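Local coordinates for protein GNA33 (Neisseria gonorrhoeae FA 1090, PDB 2G5D) that probably cleaves the beta-1,4 linkage between MurNAc and GlcNAc in peptidoglycan as an exolytic transglycosylase, leaving a 1,6-anhydro bond in the MurNAc, at residues Val45-Met50 with Phe98-Phe103; Lys60-Phe65 with Ala83-Thr88; Thr104-Ala109 with Met416-Arg421. All coordinates share one frame; numbering follows the deposited sequence.

Interaction 1: Val45-Met50 with Phe98-Phe103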
loop_
_atom_site.group_PDB
_atom_site.type_symbol
_atom_site.label_atom_id
_atom_site.label_comp_id
_atom_site.label_asym_id
_atom_site.label_seq_id
_atom_site.Cartn_x
_atom_site.Cartn_y
_atom_site.Cartn_z
ATOM N N VAL A 45 17.291 21.994 -5.085
ATOM C CA VAL A 45 17.992 22.035 -6.363
ATOM C C VAL A 45 17.009 22.592 -7.392
ATOM O O VAL A 45 15.817 22.628 -7.117
ATOM C CB VAL A 45 18.485 20.611 -6.808
ATOM C CG1 VAL A 45 19.564 20.096 -5.882
ATOM C CG2 VAL A 45 17.297 19.579 -6.899
ATOM N N PRO A 46 17.508 23.035 -8.575
ATOM C CA PRO A 46 16.608 23.405 -9.685
ATOM C C PRO A 46 15.756 22.229 -10.192
ATOM O O PRO A 46 16.187 21.074 -10.094
ATOM C CB PRO A 46 17.573 23.869 -10.785
ATOM C CG PRO A 46 18.859 24.224 -10.046
ATOM C CD PRO A 46 18.934 23.238 -8.921
ATOM N N HIS A 47 14.580 22.529 -10.758
ATOM C CA HIS A 47 13.711 21.516 -11.369
ATOM C C HIS A 47 14.409 20.719 -12.461
ATOM O O HIS A 47 14.155 19.540 -12.603
ATOM C CB HIS A 47 12.415 22.143 -11.924
ATOM C CG HIS A 47 11.587 22.826 -10.881
ATOM N ND1 HIS A 47 10.461 22.247 -10.334
ATOM C CD2 HIS A 47 11.752 24.012 -10.244
ATOM C CE1 HIS A 47 9.944 23.062 -9.430
ATOM N NE2 HIS A 47 10.725 24.129 -9.340
ATOM N N LEU A 48 15.269 21.392 -13.225
ATOM C CA LEU A 48 15.984 20.795 -14.370
ATOM C C LEU A 48 17.206 19.973 -13.977
ATOM O O LEU A 48 17.864 19.363 -14.802
ATOM C CB LEU A 48 16.326 21.862 -15.408
ATOM C CG LEU A 48 15.177 22.107 -16.422
ATOM C CD1 LEU A 48 15.443 23.387 -17.214
ATOM C CD2 LEU A 48 15.010 20.914 -17.398
ATOM N N SER A 49 17.495 19.946 -12.700
ATOM C CA SER A 49 18.401 18.930 -12.162
ATOM C C SER A 49 17.790 17.493 -12.082
ATOM O O SER A 49 18.527 16.514 -11.896
ATOM C CB SER A 49 18.961 19.397 -10.818
ATOM O OG SER A 49 19.805 20.516 -11.030
ATOM N N MET A 50 16.461 17.381 -12.197
ATOM C CA MET A 50 15.795 16.082 -12.328
ATOM C C MET A 50 15.887 15.563 -13.779
ATOM O O MET A 50 15.594 16.291 -14.720
ATOM C CB MET A 50 14.343 16.120 -11.815
ATOM C CG MET A 50 14.278 16.463 -10.350
ATOM S SD MET A 50 12.677 16.742 -9.574
ATOM C CE MET A 50 12.368 18.482 -9.858
ATOM N N PHE A 98 2.692 24.559 -13.582
ATOM C CA PHE A 98 2.153 24.380 -12.226
ATOM C C PHE A 98 3.179 23.782 -11.225
ATOM O O PHE A 98 3.325 24.291 -10.113
ATOM C CB PHE A 98 0.899 23.504 -12.293
ATOM C CG PHE A 98 0.372 23.061 -10.949
ATOM C CD1 PHE A 98 -0.214 23.982 -10.072
ATOM C CD2 PHE A 98 0.434 21.717 -10.570
ATOM C CE1 PHE A 98 -0.693 23.573 -8.838
ATOM C CE2 PHE A 98 -0.057 21.296 -9.338
ATOM C CZ PHE A 98 -0.618 22.218 -8.477
ATOM N N PHE A 99 3.861 22.705 -11.624
ATOM C CA PHE A 99 4.822 22.051 -10.735
ATOM C C PHE A 99 6.087 22.914 -10.590
ATOM O O PHE A 99 6.720 22.903 -9.553
ATOM C CB PHE A 99 5.152 20.590 -11.169
ATOM C CG PHE A 99 4.000 19.618 -11.000
ATOM C CD1 PHE A 99 3.378 19.030 -12.111
ATOM C CD2 PHE A 99 3.503 19.309 -9.714
ATOM C CE1 PHE A 99 2.281 18.124 -11.950
ATOM C CE2 PHE A 99 2.410 18.418 -9.551
ATOM C CZ PHE A 99 1.812 17.821 -10.665
ATOM N N GLU A 100 6.456 23.637 -11.641
ATOM C CA GLU A 100 7.602 24.566 -11.607
ATOM C C GLU A 100 7.390 25.837 -10.796
ATOM O O GLU A 100 8.311 26.308 -10.097
ATOM C CB GLU A 100 8.019 24.942 -13.022
ATOM C CG GLU A 100 8.689 23.780 -13.733
ATOM C CD GLU A 100 9.059 24.109 -15.155
ATOM O OE1 GLU A 100 9.835 23.336 -15.738
ATOM O OE2 GLU A 100 8.568 25.120 -15.689
ATOM N N ARG A 101 6.171 26.361 -10.888
ATOM C CA ARG A 101 5.809 27.647 -10.346
ATOM C C ARG A 101 5.418 27.590 -8.880
ATOM O O ARG A 101 5.617 28.557 -8.172
ATOM C CB ARG A 101 4.680 28.278 -11.172
ATOM C CG ARG A 101 5.224 29.022 -12.398
ATOM C CD ARG A 101 4.194 29.270 -13.456
ATOM N NE ARG A 101 4.832 29.769 -14.680
ATOM C CZ ARG A 101 4.259 30.587 -15.555
ATOM N NH1 ARG A 101 3.008 31.018 -15.361
ATOM N NH2 ARG A 101 4.942 30.978 -16.637
ATOM N N TYR A 102 4.905 26.446 -8.434
ATOM C CA TYR A 102 4.310 26.324 -7.095
ATOM C C TYR A 102 5.083 25.438 -6.105
ATOM O O TYR A 102 4.858 25.503 -4.889
ATOM C CB TYR A 102 2.839 25.880 -7.218
ATOM C CG TYR A 102 1.883 26.974 -7.698
ATOM C CD1 TYR A 102 1.645 27.183 -9.049
ATOM C CD2 TYR A 102 1.220 27.798 -6.769
ATOM C CE1 TYR A 102 0.758 28.196 -9.477
ATOM C CE2 TYR A 102 0.346 28.803 -7.179
ATOM C CZ TYR A 102 0.113 28.999 -8.537
ATOM O OH TYR A 102 -0.763 29.997 -8.938
ATOM N N PHE A 103 5.997 24.626 -6.627
ATOM C CA PHE A 103 6.762 23.677 -5.819
ATOM C C PHE A 103 8.259 23.900 -5.970
ATOM O O PHE A 103 8.738 24.435 -6.990
ATOM C CB PHE A 103 6.426 22.197 -6.154
ATOM C CG PHE A 103 4.961 21.827 -5.988
ATOM C CD1 PHE A 103 4.008 22.266 -6.908
ATOM C CD2 PHE A 103 4.546 21.022 -4.917
ATOM C CE1 PHE A 103 2.666 21.952 -6.757
ATOM C CE2 PHE A 103 3.204 20.674 -4.766
ATOM C CZ PHE A 103 2.253 21.131 -5.702
#

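Interaction 2: Lys60-Phe65 with Ala83-Thr88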
loop_
_atom_site.group_PDB
_atom_site.type_symbol
_atom_site.label_atom_id
_atom_site.label_comp_id
_atom_site.label_asym_id
_atom_site.label_seq_id
_atom_site.Cartn_x
_atom_site.Cartn_y
_atom_site.Cartn_z
ATOM N N LYS A 60 -0.489 13.464 -16.531
ATOM C CA LYS A 60 -0.702 12.296 -15.699
ATOM C C LYS A 60 -0.304 12.565 -14.235
ATOM O O LYS A 60 -1.049 12.171 -13.329
ATOM C CB LYS A 60 -0.037 11.043 -16.298
ATOM C CG LYS A 60 -0.893 10.418 -17.381
ATOM C CD LYS A 60 -0.266 9.197 -18.048
ATOM C CE LYS A 60 -1.006 8.819 -19.340
ATOM N NZ LYS A 60 -1.224 10.011 -20.272
ATOM N N SER A 61 0.817 13.273 -13.996
ATOM C CA SER A 61 1.210 13.628 -12.623
ATOM C C SER A 61 0.174 14.542 -12.005
ATOM O O SER A 61 -0.130 14.420 -10.814
ATOM C CB SER A 61 2.584 14.347 -12.568
ATOM O OG SER A 61 3.567 13.613 -13.268
ATOM N N LEU A 62 -0.373 15.458 -12.812
ATOM C CA LEU A 62 -1.445 16.361 -12.316
ATOM C C LEU A 62 -2.717 15.604 -11.949
ATOM O O LEU A 62 -3.289 15.869 -10.895
ATOM C CB LEU A 62 -1.725 17.547 -13.255
ATOM C CG LEU A 62 -2.800 18.573 -12.812
ATOM C CD1 LEU A 62 -2.432 19.261 -11.497
ATOM C CD2 LEU A 62 -3.049 19.604 -13.878
ATOM N N GLN A 63 -3.163 14.671 -12.800
ATOM C CA GLN A 63 -4.260 13.761 -12.429
ATOM C C GLN A 63 -3.998 13.103 -11.069
ATOM O O GLN A 63 -4.857 13.100 -10.184
ATOM C CB GLN A 63 -4.450 12.671 -13.485
ATOM C CG GLN A 63 -5.151 13.151 -14.748
ATOM C CD GLN A 63 -5.166 12.092 -15.807
ATOM O OE1 GLN A 63 -4.114 11.704 -16.329
ATOM N NE2 GLN A 63 -6.331 11.615 -16.135
ATOM N N SER A 64 -2.804 12.548 -10.901
ATOM C CA SER A 64 -2.460 11.831 -9.683
ATOM C C SER A 64 -2.488 12.784 -8.471
ATOM O O SER A 64 -3.079 12.458 -7.430
ATOM C CB SER A 64 -1.097 11.164 -9.877
ATOM O OG SER A 64 -0.761 10.301 -8.816
ATOM N N PHE A 65 -1.896 13.975 -8.607
ATOM C CA PHE A 65 -1.924 14.989 -7.511
ATOM C C PHE A 65 -3.342 15.409 -7.098
ATOM O O PHE A 65 -3.632 15.541 -5.905
ATOM C CB PHE A 65 -1.067 16.234 -7.844
ATOM C CG PHE A 65 -0.910 17.194 -6.673
ATOM C CD1 PHE A 65 -0.223 16.818 -5.520
ATOM C CD2 PHE A 65 -1.471 18.468 -6.726
ATOM C CE1 PHE A 65 -0.097 17.702 -4.434
ATOM C CE2 PHE A 65 -1.348 19.374 -5.648
ATOM C CZ PHE A 65 -0.655 18.994 -4.505
ATOM N N ALA A 83 -6.089 23.733 -4.465
ATOM C CA ALA A 83 -7.044 24.563 -5.190
ATOM C C ALA A 83 -6.535 24.856 -6.607
ATOM O O ALA A 83 -7.272 24.709 -7.590
ATOM C CB ALA A 83 -7.327 25.866 -4.434
ATOM N N GLN A 84 -5.265 25.238 -6.704
ATOM C CA GLN A 84 -4.667 25.623 -7.985
ATOM C C GLN A 84 -4.557 24.438 -8.956
ATOM O O GLN A 84 -4.692 24.615 -10.170
ATOM C CB GLN A 84 -3.288 26.242 -7.758
ATOM C CG GLN A 84 -2.708 26.922 -8.997
ATOM C CD GLN A 84 -3.589 28.066 -9.495
ATOM O OE1 GLN A 84 -4.263 28.725 -8.707
ATOM N NE2 GLN A 84 -3.581 28.307 -10.803
ATOM N N ALA A 85 -4.289 23.247 -8.404
ATOM C CA ALA A 85 -4.282 22.002 -9.170
ATOM C C ALA A 85 -5.602 21.819 -9.927
ATOM O O ALA A 85 -5.595 21.307 -11.030
ATOM C CB ALA A 85 -3.999 20.781 -8.264
ATOM N N PHE A 86 -6.718 22.262 -9.343
ATOM C CA PHE A 86 -8.032 22.109 -9.977
ATOM C C PHE A 86 -8.371 23.221 -10.975
ATOM O O PHE A 86 -9.269 23.073 -11.791
ATOM C CB PHE A 86 -9.138 21.894 -8.922
ATOM C CG PHE A 86 -9.260 20.463 -8.481
ATOM C CD1 PHE A 86 -8.391 19.934 -7.520
ATOM C CD2 PHE A 86 -10.206 19.626 -9.071
ATOM C CE1 PHE A 86 -8.480 18.580 -7.124
ATOM C CE2 PHE A 86 -10.308 18.257 -8.692
ATOM C CZ PHE A 86 -9.445 17.740 -7.711
ATOM N N GLN A 87 -7.616 24.314 -10.921
ATOM C CA GLN A 87 -7.703 25.378 -11.913
ATOM C C GLN A 87 -6.623 25.257 -13.013
ATOM O O GLN A 87 -6.485 26.137 -13.848
ATOM C CB GLN A 87 -7.665 26.743 -11.206
ATOM C CG GLN A 87 -8.945 27.016 -10.391
ATOM C CD GLN A 87 -8.851 28.227 -9.465
ATOM O OE1 GLN A 87 -9.861 28.633 -8.870
ATOM N NE2 GLN A 87 -7.644 28.802 -9.325
ATOM N N THR A 88 -5.878 24.148 -13.000
ATOM C CA THR A 88 -4.870 23.830 -13.995
ATOM C C THR A 88 -5.380 22.780 -15.020
ATOM O O THR A 88 -5.820 21.708 -14.620
ATOM C CB THR A 88 -3.616 23.291 -13.288
ATOM O OG1 THR A 88 -3.215 24.223 -12.272
ATOM C CG2 THR A 88 -2.477 23.050 -14.281
#

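Interaction 3: Thr104-Ala109 with Met416-Arg421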
loop_
_atom_site.group_PDB
_atom_site.type_symbol
_atom_site.label_atom_id
_atom_site.label_comp_id
_atom_site.label_asym_id
_atom_site.label_seq_id
_atom_site.Cartn_x
_atom_site.Cartn_y
_atom_site.Cartn_z
ATOM N N THR A 104 8.979 23.500 -4.927
ATOM C CA THR A 104 10.438 23.479 -4.902
ATOM C C THR A 104 10.906 22.038 -4.725
ATOM O O THR A 104 10.380 21.317 -3.859
ATOM C CB THR A 104 10.974 24.379 -3.744
ATOM O OG1 THR A 104 10.618 25.735 -4.007
ATOM C CG2 THR A 104 12.504 24.255 -3.581
ATOM N N PRO A 105 11.890 21.593 -5.550
ATOM C CA PRO A 105 12.426 20.247 -5.378
ATOM C C PRO A 105 13.518 20.152 -4.286
ATOM O O PRO A 105 14.452 20.960 -4.241
ATOM C CB PRO A 105 13.018 19.910 -6.769
ATOM C CG PRO A 105 12.754 21.104 -7.642
ATOM C CD PRO A 105 12.518 22.262 -6.704
ATOM N N TRP A 106 13.370 19.163 -3.421
ATOM C CA TRP A 106 14.354 18.861 -2.371
ATOM C C TRP A 106 14.937 17.498 -2.650
ATOM O O TRP A 106 14.257 16.481 -2.460
ATOM C CB TRP A 106 13.723 18.845 -0.976
ATOM C CG TRP A 106 13.170 20.173 -0.557
ATOM C CD1 TRP A 106 11.974 20.719 -0.953
ATOM C CD2 TRP A 106 13.781 21.125 0.321
ATOM N NE1 TRP A 106 11.797 21.941 -0.351
ATOM C CE2 TRP A 106 12.883 22.215 0.441
ATOM C CE3 TRP A 106 14.988 21.150 1.058
ATOM C CZ2 TRP A 106 13.157 23.328 1.253
ATOM C CZ3 TRP A 106 15.264 22.267 1.869
ATOM C CH2 TRP A 106 14.353 23.340 1.950
ATOM N N GLN A 107 16.195 17.486 -3.102
ATOM C CA GLN A 107 16.931 16.231 -3.297
ATOM C C GLN A 107 17.180 15.549 -1.941
ATOM O O GLN A 107 17.555 16.207 -0.966
ATOM C CB GLN A 107 18.246 16.493 -4.013
ATOM C CG GLN A 107 18.989 15.214 -4.295
ATOM C CD GLN A 107 20.162 15.405 -5.232
ATOM O OE1 GLN A 107 20.963 16.324 -5.055
ATOM N NE2 GLN A 107 20.284 14.515 -6.224
ATOM N N VAL A 108 16.960 14.239 -1.894
ATOM C CA VAL A 108 16.949 13.487 -0.634
ATOM C C VAL A 108 18.199 12.610 -0.504
ATOM O O VAL A 108 18.502 11.804 -1.401
ATOM C CB VAL A 108 15.646 12.631 -0.478
ATOM C CG1 VAL A 108 15.638 11.892 0.885
ATOM C CG2 VAL A 108 14.379 13.507 -0.613
ATOM N N ALA A 109 18.949 12.814 0.580
ATOM C CA ALA A 109 20.009 11.876 0.954
ATOM C C ALA A 109 19.656 11.182 2.258
ATOM O O ALA A 109 19.248 11.823 3.221
ATOM C CB ALA A 109 21.378 12.568 1.051
ATOM N N MET A 416 7.414 25.615 2.148
ATOM C CA MET A 416 7.287 24.479 3.050
ATOM C C MET A 416 8.563 23.625 3.018
ATOM O O MET A 416 9.020 23.190 1.957
ATOM C CB MET A 416 6.049 23.649 2.705
ATOM C CG MET A 416 5.870 22.401 3.557
ATOM S SD MET A 416 4.692 21.213 2.876
ATOM C CE MET A 416 3.163 22.130 3.009
ATOM N N LYS A 417 9.132 23.395 4.192
ATOM C CA LYS A 417 10.353 22.622 4.291
ATOM C C LYS A 417 10.027 21.156 4.519
ATOM O O LYS A 417 8.981 20.830 5.077
ATOM C CB LYS A 417 11.278 23.197 5.382
ATOM C CG LYS A 417 11.961 24.500 4.933
ATOM C CD LYS A 417 13.219 24.801 5.701
ATOM C CE LYS A 417 12.996 25.919 6.696
ATOM N NZ LYS A 417 12.844 27.196 5.973
ATOM N N PRO A 418 10.914 20.259 4.069
ATOM C CA PRO A 418 10.772 18.873 4.446
ATOM C C PRO A 418 11.095 18.733 5.939
ATOM O O PRO A 418 11.692 19.622 6.556
ATOM C CB PRO A 418 11.800 18.173 3.572
ATOM C CG PRO A 418 12.822 19.202 3.303
ATOM C CD PRO A 418 12.110 20.487 3.241
ATOM N N GLU A 419 10.678 17.636 6.535
ATOM C CA GLU A 419 10.883 17.497 7.946
ATOM C C GLU A 419 11.030 16.029 8.265
ATOM O O GLU A 419 10.282 15.191 7.764
ATOM C CB GLU A 419 9.694 18.099 8.696
ATOM C CG GLU A 419 9.793 18.034 10.181
ATOM C CD GLU A 419 8.514 18.514 10.854
ATOM O OE1 GLU A 419 7.659 19.102 10.154
ATOM O OE2 GLU A 419 8.372 18.286 12.074
ATOM N N TYR A 420 12.020 15.737 9.095
ATOM C CA TYR A 420 12.148 14.438 9.694
ATOM C C TYR A 420 11.112 14.362 10.815
ATOM O O TYR A 420 11.048 15.240 11.694
ATOM C CB TYR A 420 13.579 14.226 10.188
ATOM C CG TYR A 420 13.769 13.007 11.068
ATOM C CD1 TYR A 420 14.233 13.136 12.385
ATOM C CD2 TYR A 420 13.473 11.730 10.593
ATOM C CE1 TYR A 420 14.408 12.016 13.197
ATOM C CE2 TYR A 420 13.640 10.618 11.383
ATOM C CZ TYR A 420 14.106 10.765 12.684
ATOM O OH TYR A 420 14.266 9.645 13.450
ATOM N N ARG A 421 10.292 13.320 10.763
ATOM C CA ARG A 421 9.174 13.162 11.661
ATOM C C ARG A 421 9.337 11.861 12.441
ATOM O O ARG A 421 8.825 10.816 12.024
ATOM C CB ARG A 421 7.856 13.194 10.874
ATOM C CG ARG A 421 7.584 14.557 10.230
ATOM C CD ARG A 421 6.185 14.661 9.639
ATOM N NE ARG A 421 5.903 16.002 9.115
ATOM C CZ ARG A 421 6.114 16.398 7.865
ATOM N NH1 ARG A 421 6.623 15.563 6.962
ATOM N NH2 ARG A 421 5.815 17.644 7.522
HETATM O O HOH W 1 9.416 23.678 -0.554
#

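Interaction 1: Val45-Met50 with Phe98-Phe103
H47 lays its imidazole against the C-terminal part of helix 92-102, with CA of E100 over one ring face and the carbonyl oxygen of F103 at the ring edge. The fold element is a helix-to-strand junction, where helix 92-102 gives way to strand 103-110, and it is met by a short 3-10 turn, residues 47-49, in the loop that follows strand 40-44. H47 leaves that turn with CG beside the backbone N and opposite the carbonyl carbon (chi1 -60°), which swings the imidazole toward the helix. CA of E100 sits 3.9 Å from the centroid of the H47 ring, only 25° off the ring normal, a CH-pi contact displaced toward the rim. The extended E100 side chain crosses the imidazole, its CG lying 4.1 Å from ND1 of H47, and the carboxylate plane is turned 66° from the ring. OE1 of E100 instead accepts a hydrogen bond from the indole NE1 of W53, whose ring also meets that of H47. Histidine suits the place because the imidazole is flat enough to lie on the helix backbone, and its CE1, a C-H between two nitrogens and so mildly polarised, is turned to carbonyl oxygens. The oxygen of F99 approaches the ring obliquely, 3.2 Å from CE1 of H47. Nearly in the imidazole plane, the oxygen of F103 comes to 3.0 Å from the same CE1 of H47.

Interaction 2: Lys60-Phe65 with Ala83-Thr88
Helix-helix packing is the element here: helix 58-72 lies against the last part of helix 79-86, and apolar side chains make the contact without any hydrogen bond between the two segments. L62 is the central residue, and its two methyls divide the work. CD1 of L62 lies 3.9 Å from CB of A85, while CD2 reaches on to CG2 of T88, in the turn that follows, at 3.5 Å. This fork depends on the side chain leaving its helix with CG opposite the backbone N (chi1 -178°), which carries both methyls across to the other segment. A85 is the small residue that lets the helices come close, the CA atoms of L62 and A85 being 7.1 Å apart. Its methyl also meets the ring of F65 at the edge, close to the ring plane, with CD2 of F65 3.8 Å from CB of A85. T88 suits this turn because it has two different branches. Its methyl is given to L62, and its hydroxyl turns back to the chain, where OG1 of T88 donates a 2.6 Å hydrogen bond to the carbonyl oxygen of Q84, arriving from above the carbonyl plane. The carbonyl oxygens of A85 and T88 are both taken by the guanidinium of R66, one turn from L62 on the same helix. F98 of helix 92-102 packs on L62, F65, A85 and T88 together, and S61, S64 and F65 touch M371, so helix 58-72 packs on helix 79-86, on helix 92-102 and on strand 365-375.

Interaction 3: Thr104-Ala109 with Met416-Arg421
The carbonyl oxygen of M416 lies 2.6 Å from a water that donates to it, though it may share its protons with other acceptors, and that accepts from NE1 of W106, the water oxygen being 3.0 Å from that nitrogen. This bridge joins strand 103-110, part of the beta structure that probably includes the family's barrel, to the tail of the chain, which leaves strand 403-413, the antiparallel neighbour of 103-110, and folds back without regular structure. The water lies in the plane of the indole at its edge, where the N-H points, so the indole's one polar atom is satisfied within a buried setting. Over one face of the same ring sits P418, the pyrrolidine crossing the indole at about a right angle. CD of P418 is 3.4 Å from the centroid of the six-membered ring of W106 and 12° off its normal, a close CH-pi contact. Proline is well suited to this, since CD is bonded to the tertiary amide nitrogen and its hydrogens are somewhat polarised toward an electron-rich ring. W106 presents its ring with CG opposite the carbonyl carbon (chi1 -64°), and it is wide enough to serve proline and water together. Y42 and V44 of strand 40-44 and V35 of strand 34-37 also pack against the indole. K417 adds its aliphatic part at an oblique angle, with CG of K417 4.0 Å from CH2 of W106.

How the interactions relate
Interactions 1 and 3 meet end to end on one continuous piece of chain, since helix 92-102 of interaction 1 leads into strand 103-110 of interaction 3. Their centres are about 13 Å apart, M50 and H47 pack on P105, and V45 N makes a probable hydrogen bond to the P105 carbonyl oxygen. Interaction 2 is nested inside the loop closed by interaction 1, with its centre about 15 Å away, and F98 and Y102 of helix 92-102 pack on its residues. Interactions 2 and 3 do not touch; their centres are about 21 Å apart. Helix 92-102 thus links the helix pair to strand 103-110, and interaction 3 brings the C-terminal tail back to a strand early in the chain.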